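Local structure of effector protein B, substrate of the Dot/Icm secretion system (Legionella drancourtii, 4JVS) at residues C250-P259 / I292-W302. The protein is a Dot/Icm-secreted effector whose LepB-type domain, the part present here, probably acts as a GTPase-activating protein on a small host GTPase. Residues are numbered along the deposited sequence; the frame is centred on the assembly and turned at random.
Sequences CFEELNAPHP and ICEKRNKICQW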
ATOM      1  N   CYS A 250     -19.896  -1.719   8.988  1.00 38.75           N
ATOM      2  CA  CYS A 250     -20.473  -0.423   9.321  1.00 39.50           C
ATOM      3  C   CYS A 250     -19.640   0.752   8.802  1.00 40.53           C
ATOM      4  O   CYS A 250     -20.175   1.678   8.181  1.00 40.08           O
ATOM      5  CB  CYS A 250     -20.648  -0.306  10.828  1.00 37.37           C
ATOM      6  SG  CYS A 250     -21.957  -1.342  11.439  1.00 44.06           S
ATOM      7  N   PHE A 251     -18.335   0.710   9.068  1.00 38.66           N
ATOM      8  CA  PHE A 251     -17.425   1.759   8.618  1.00 38.00           C
ATOM      9  C   PHE A 251     -17.443   1.899   7.107  1.00 37.23           C
ATOM     10  O   PHE A 251     -17.265   2.996   6.574  1.00 36.88           O
ATOM     11  CB  PHE A 251     -16.007   1.472   9.084  1.00 34.31           C
ATOM     12  CG  PHE A 251     -15.774   1.784  10.521  1.00 36.42           C
ATOM     13  CD1 PHE A 251     -16.433   2.833  11.125  1.00 37.81           C
ATOM     14  CD2 PHE A 251     -14.888   1.035  11.270  1.00 36.54           C
ATOM     15  CE1 PHE A 251     -16.219   3.126  12.452  1.00 36.44           C
ATOM     16  CE2 PHE A 251     -14.668   1.326  12.596  1.00 37.92           C
ATOM     17  CZ  PHE A 251     -15.335   2.370  13.186  1.00 36.12           C
ATOM     18  N   GLU A 252     -17.664   0.778   6.430  1.00 36.45           N
ATOM     19  CA  GLU A 252     -17.659   0.742   4.977  1.00 37.51           C
ATOM     20  C   GLU A 252     -18.954   1.343   4.439  1.00 41.00           C
ATOM     21  O   GLU A 252     -18.936   2.143   3.503  1.00 42.24           O
ATOM     22  CB  GLU A 252     -17.482  -0.702   4.492  1.00 36.78           C
ATOM     23  CG  GLU A 252     -17.169  -0.852   3.010  1.00 35.36           C
ATOM     24  CD  GLU A 252     -15.886  -0.159   2.596  1.00 36.20           C
ATOM     25  OE1 GLU A 252     -14.831  -0.393   3.240  1.00 36.44           O
ATOM     26  OE2 GLU A 252     -15.943   0.632   1.626  1.00 36.48           O
ATOM     27  N   GLU A 253     -20.072   0.964   5.054  1.00 42.52           N
ATOM     28  CA  GLU A 253     -21.396   1.414   4.629  1.00 41.41           C
ATOM     29  C   GLU A 253     -21.565   2.935   4.714  1.00 39.76           C
ATOM     30  O   GLU A 253     -22.263   3.528   3.905  1.00 42.51           O
ATOM     31  CB  GLU A 253     -22.485   0.684   5.430  1.00 41.07           C
ATOM     32  CG  GLU A 253     -22.570  -0.817   5.137  1.00 40.20           C
ATOM     33  CD  GLU A 253     -22.862  -1.104   3.674  1.00 43.54           C
ATOM     34  OE1 GLU A 253     -23.705  -0.399   3.087  1.00 46.63           O
ATOM     35  OE2 GLU A 253     -22.248  -2.022   3.093  1.00 44.34           O
ATOM     36  N   LEU A 254     -20.908   3.560   5.682  1.00 40.77           N
ATOM     37  CA  LEU A 254     -20.936   5.018   5.833  1.00 40.94           C
ATOM     38  C   LEU A 254     -20.335   5.795   4.647  1.00 41.12           C
ATOM     39  O   LEU A 254     -20.578   6.999   4.494  1.00 43.99           O
ATOM     40  CB  LEU A 254     -20.259   5.429   7.148  1.00 36.72           C
ATOM     41  CG  LEU A 254     -21.215   5.843   8.271  1.00 38.66           C
ATOM     42  CD1 LEU A 254     -22.544   5.137   8.139  1.00 45.09           C
ATOM     43  CD2 LEU A 254     -20.617   5.545   9.620  1.00 42.43           C
ATOM     44  N   ASN A 255     -19.557   5.109   3.814  1.00 39.31           N
ATOM     45  CA  ASN A 255     -19.065   5.684   2.565  1.00 39.13           C
ATOM     46  C   ASN A 255     -20.187   5.936   1.544  1.00 44.42           C
ATOM     47  O   ASN A 255     -19.998   6.648   0.549  1.00 43.11           O
ATOM     48  CB  ASN A 255     -18.001   4.777   1.949  1.00 37.66           C
ATOM     49  CG  ASN A 255     -16.764   4.660   2.811  1.00 37.69           C
ATOM     50  OD1 ASN A 255     -16.389   5.604   3.503  1.00 38.92           O
ATOM     51  ND2 ASN A 255     -16.115   3.500   2.768  1.00 38.43           N
ATOM     52  N   ALA A 256     -21.350   5.342   1.796  1.00 45.76           N
ATOM     53  CA  ALA A 256     -22.509   5.490   0.920  1.00 48.24           C
ATOM     54  C   ALA A 256     -23.399   6.646   1.382  1.00 51.74           C
ATOM     55  O   ALA A 256     -23.564   6.866   2.587  1.00 50.52           O
ATOM     56  CB  ALA A 256     -23.304   4.179   0.859  1.00 44.50           C
ATOM     57  N   PRO A 257     -23.999   7.371   0.418  1.00 56.37           N
ATOM     58  CA  PRO A 257     -24.739   8.609   0.699  1.00 58.72           C
ATOM     59  C   PRO A 257     -26.088   8.360   1.373  1.00 59.72           C
ATOM     60  O   PRO A 257     -26.700   9.300   1.889  1.00 59.81           O
ATOM     61  CB  PRO A 257     -24.965   9.194  -0.695  1.00 58.22           C
ATOM     62  CG  PRO A 257     -25.079   7.978  -1.580  1.00 59.27           C
ATOM     63  CD  PRO A 257     -24.104   6.975  -1.003  1.00 55.96           C
ATOM     64  N   HIS A 258     -26.544   7.108   1.353  1.00 57.01           N
ATOM     65  CA  HIS A 258     -27.835   6.743   1.918  1.00 56.62           C
ATOM     66  C   HIS A 258     -27.646   5.552   2.843  1.00 56.26           C
ATOM     67  O   HIS A 258     -26.814   4.687   2.565  1.00 56.43           O
ATOM     68  CB  HIS A 258     -28.821   6.384   0.803  1.00 59.10           C
ATOM     69  CG  HIS A 258     -29.137   7.519  -0.122  1.00 62.85           C
ATOM     70  ND1 HIS A 258     -29.055   8.844   0.266  1.00 68.12           N
ATOM     71  CD2 HIS A 258     -29.538   7.531  -1.414  1.00 61.12           C
ATOM     72  CE1 HIS A 258     -29.392   9.617  -0.750  1.00 65.84           C
ATOM     73  NE2 HIS A 258     -29.689   8.849  -1.782  1.00 64.45           N
ATOM     74  N   PRO A 259     -28.416   5.501   3.947  1.00 57.20           N
ATOM     75  CA  PRO A 259     -28.304   4.372   4.880  1.00 52.84           C
ATOM     76  C   PRO A 259     -28.626   3.062   4.159  1.00 52.73           C
ATOM     77  O   PRO A 259     -29.539   3.044   3.326  1.00 52.21           O
ATOM     78  CB  PRO A 259     -29.362   4.690   5.947  1.00 53.34           C
ATOM     79  CG  PRO A 259     -30.321   5.631   5.273  1.00 54.30           C
ATOM     80  CD  PRO A 259     -29.484   6.442   4.334  1.00 55.77           C
ATOM     81  N   ILE A 292     -12.448   8.371  11.059  1.00 47.74           N
ATOM     82  CA  ILE A 292     -12.912   7.385  11.982  1.00 45.27           C
ATOM     83  C   ILE A 292     -13.669   7.960  13.162  1.00 44.27           C
ATOM     84  O   ILE A 292     -14.597   7.358  13.595  1.00 44.15           O
ATOM     85  CB  ILE A 292     -11.771   6.448  12.390  1.00 44.92           C
ATOM     86  CG1 ILE A 292     -12.258   5.026  12.439  1.00 43.48           C
ATOM     87  CG2 ILE A 292     -11.177   6.838  13.709  1.00 45.84           C
ATOM     88  CD1 ILE A 292     -12.952   4.611  11.186  1.00 40.52           C
ATOM     89  N   CYS A 293     -13.289   9.098  13.711  1.00 45.77           N
ATOM     90  CA  CYS A 293     -14.083   9.627  14.800  1.00 47.76           C
ATOM     91  C   CYS A 293     -15.461   9.967  14.309  1.00 47.50           C
ATOM     92  O   CYS A 293     -16.421   9.606  14.904  1.00 46.44           O
ATOM     93  CB  CYS A 293     -13.402  10.820  15.515  1.00 46.26           C
ATOM     94  SG  CYS A 293     -14.400  11.942  16.529  1.00 59.19           S
ATOM     95  N   GLU A 294     -15.561  10.621  13.185  1.00 46.21           N
ATOM     96  CA  GLU A 294     -16.850  11.043  12.729  1.00 46.67           C
ATOM     97  C   GLU A 294     -17.777   9.893  12.396  1.00 44.61           C
ATOM     98  O   GLU A 294     -18.939   9.960  12.668  1.00 43.32           O
ATOM     99  CB  GLU A 294     -16.688  11.995  11.559  1.00 46.78           C
ATOM    100  CG  GLU A 294     -15.839  13.219  11.842  1.00 55.02           C
ATOM    101  CD  GLU A 294     -14.318  13.013  11.664  1.00 61.82           C
ATOM    102  OE1 GLU A 294     -13.776  12.019  12.174  1.00 56.40           O
ATOM    103  OE2 GLU A 294     -13.670  13.850  11.008  1.00 59.82           O
ATOM    104  N   LYS A 295     -17.241   8.837  11.809  1.00 44.64           N
ATOM    105  CA  LYS A 295     -17.990   7.624  11.479  1.00 40.90           C
ATOM    106  C   LYS A 295     -18.490   6.926  12.727  1.00 41.43           C
ATOM    107  O   LYS A 295     -19.629   6.466  12.773  1.00 42.72           O
ATOM    108  CB  LYS A 295     -17.147   6.654  10.650  1.00 37.02           C
ATOM    109  CG  LYS A 295     -16.884   7.134   9.251  1.00 37.33           C
ATOM    110  CD  LYS A 295     -16.495   5.993   8.328  1.00 40.46           C
ATOM    111  CE  LYS A 295     -16.139   6.522   6.945  1.00 39.29           C
ATOM    112  NZ  LYS A 295     -15.767   5.446   5.998  1.00 35.77           N
ATOM    113  N   ARG A 296     -17.667   6.837  13.731  1.00 41.09           N
ATOM    114  CA  ARG A 296     -18.118   6.269  14.965  1.00 42.65           C
ATOM    115  C   ARG A 296     -19.301   7.037  15.507  1.00 43.72           C
ATOM    116  O   ARG A 296     -20.222   6.464  16.040  1.00 42.86           O
ATOM    117  CB  ARG A 296     -16.972   6.278  15.949  1.00 45.53           C
ATOM    118  CG  ARG A 296     -17.139   5.401  17.122  1.00 49.26           C
ATOM    119  CD  ARG A 296     -15.968   5.502  18.012  1.00 51.19           C
ATOM    120  NE  ARG A 296     -14.810   4.886  17.394  1.00 58.86           N
ATOM    121  CZ  ARG A 296     -13.657   5.485  17.106  1.00 59.77           C
ATOM    122  NH1 ARG A 296     -13.446   6.767  17.375  1.00 50.29           N
ATOM    123  NH2 ARG A 296     -12.697   4.765  16.545  1.00 55.05           N
ATOM    124  N   ASN A 297     -19.268   8.348  15.354  1.00 42.88           N
ATOM    125  CA  ASN A 297     -20.387   9.193  15.764  1.00 43.22           C
ATOM    126  C   ASN A 297     -21.681   8.925  14.999  1.00 46.04           C
ATOM    127  O   ASN A 297     -22.742   8.796  15.607  1.00 47.05           O
ATOM    128  CB  ASN A 297     -20.015  10.675  15.684  1.00 44.51           C
ATOM    129  CG  ASN A 297     -19.029  11.078  16.761  1.00 55.15           C
ATOM    130  OD1 ASN A 297     -18.938  10.419  17.796  1.00 61.28           O
ATOM    131  ND2 ASN A 297     -18.283  12.159  16.526  1.00 56.98           N
ATOM    132  N   LYS A 298     -21.580   8.850  13.670  1.00 44.87           N
ATOM    133  CA  LYS A 298     -22.697   8.491  12.792  1.00 41.95           C
ATOM    134  C   LYS A 298     -23.330   7.166  13.208  1.00 43.39           C
ATOM    135  O   LYS A 298     -24.538   7.055  13.332  1.00 45.57           O
ATOM    136  CB  LYS A 298     -22.205   8.381  11.347  1.00 40.58           C
ATOM    137  CG  LYS A 298     -22.743   9.433  10.386  1.00 46.58           C
ATOM    138  CD  LYS A 298     -24.053   9.007   9.730  1.00 47.72           C
ATOM    139  CE  LYS A 298     -24.480   9.984   8.619  1.00 53.70           C
ATOM    140  NZ  LYS A 298     -23.669   9.875   7.363  1.00 49.31           N
ATOM    141  N   ILE A 299     -22.492   6.160  13.419  1.00 44.09           N
ATOM    142  CA  ILE A 299     -22.953   4.827  13.776  1.00 44.62           C
ATOM    143  C   ILE A 299     -23.759   4.833  15.074  1.00 46.05           C
ATOM    144  O   ILE A 299     -24.804   4.198  15.163  1.00 46.65           O
ATOM    145  CB  ILE A 299     -21.757   3.859  13.887  1.00 46.83           C
ATOM    146  CG1 ILE A 299     -21.196   3.553  12.496  1.00 41.73           C
ATOM    147  CG2 ILE A 299     -22.157   2.585  14.604  1.00 47.54           C
ATOM    148  CD1 ILE A 299     -19.865   2.847  12.525  1.00 41.02           C
ATOM    149  N   CYS A 300     -23.281   5.569  16.072  1.00 49.72           N
ATOM    150  CA  CYS A 300     -24.005   5.700  17.336  1.00 49.58           C
ATOM    151  C   CYS A 300     -25.315   6.460  17.160  1.00 48.16           C
ATOM    152  O   CYS A 300     -26.347   6.047  17.675  1.00 50.48           O
ATOM    153  CB  CYS A 300     -23.129   6.363  18.409  1.00 50.89           C
ATOM    154  SG  CYS A 300     -21.685   5.369  18.871  1.00 52.33           S
ATOM    155  N   GLN A 301     -25.278   7.568  16.425  1.00 49.11           N
ATOM    156  CA  GLN A 301     -26.487   8.347  16.182  1.00 51.12           C
ATOM    157  C   GLN A 301     -27.511   7.561  15.350  1.00 50.17           C
ATOM    158  O   GLN A 301     -28.689   7.908  15.316  1.00 52.73           O
ATOM    159  CB  GLN A 301     -26.159   9.700  15.518  1.00 52.16           C
ATOM    160  CG  GLN A 301     -25.309  10.668  16.375  1.00 58.83           C
ATOM    161  CD  GLN A 301     -26.069  11.332  17.538  1.00 63.75           C
ATOM    162  OE1 GLN A 301     -27.141  10.881  17.942  1.00 64.26           O
ATOM    163  NE2 GLN A 301     -25.501  12.415  18.073  1.00 64.79           N
ATOM    164  N   TRP A 302     -27.055   6.499  14.691  1.00 48.05           N
ATOM    165  CA  TRP A 302     -27.924   5.663  13.872  1.00 47.30           C
ATOM    166  C   TRP A 302     -28.493   4.463  14.630  1.00 48.59           C
ATOM    167  O   TRP A 302     -29.528   3.920  14.243  1.00 47.09           O
ATOM    168  CB  TRP A 302     -27.205   5.209  12.599  1.00 44.95           C
ATOM    169  CG  TRP A 302     -27.282   6.207  11.499  1.00 44.66           C
ATOM    170  CD1 TRP A 302     -27.684   7.504  11.604  1.00 46.47           C
ATOM    171  CD2 TRP A 302     -26.955   5.998  10.117  1.00 46.25           C
ATOM    172  NE1 TRP A 302     -27.627   8.121  10.377  1.00 48.69           N
ATOM    173  CE2 TRP A 302     -27.185   7.219   9.445  1.00 47.03           C
ATOM    174  CE3 TRP A 302     -26.487   4.903   9.384  1.00 46.04           C
ATOM    175  CZ2 TRP A 302     -26.972   7.373   8.077  1.00 48.08           C
ATOM    176  CZ3 TRP A 302     -26.275   5.056   8.021  1.00 51.43           C
ATOM    177  CH2 TRP A 302     -26.519   6.284   7.382  1.00 50.58           C
TER
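Lys295 reaches from helix 292-306 to the C-terminal end of helix 243-253 and makes both hydrogen bonds of this contact, to Phe251 and Asn255. Its chain is extended beyond CG, which carries the ammonium past the Leu254 side chain. There Lys295 NZ donates to the backbone oxygen of Phe251 (NZ to O, 2.9 Å). Lys295 NZ also donates to Asn255 OD1 at 2.6 Å, approaching from above the carbonyl plane of the amide. The other end of that amide is tied back: Asn255 ND2 donates to Glu252 OE2, which lies in the amide plane. Glu252 is itself held through OE1 by Tyr116 and His124.

The apolar contacts run along the same helix face. The Phe251 ring is a knob in a hole formed by Ile292, Lys295, Arg296 and Ile299. Ile292 CD1 sits over the centre of one face of the Phe251 ring in a CH-pi contact, 3.7 Å from the centroid, and the backbone N of Arg296 lies at the ring edge. Phe285 adds an edge-to-face partner. Ile299 CD1 touches both Phe251 CE1 and Cys250 CB.

Leu254 divides its two methyls. Leu254 CD2 packs on Ile299 CG1 at 3.5 Å and on Lys298 CB, while Leu254 CD1 meets Trp302 CZ3 at 3.7 Å. Pro259 CB touches the same indole at Trp302 CH2, 3.6 Å away. Met264 of helix 261-267 contacts both Pro259 and Trp302.

The contact joins the end of helix 243-253 and the loop after it to helix 292-306, within the C-terminal subdomain of the GAP domain. The Ile292 side chain is about 13 Å from the bound GDP. The lysine probably offsets part of the partial negative charge at this helix end. Its two bonds link the last helical turn and the Glu253-Ala256 turn to helix 292-306, beside the apolar packing.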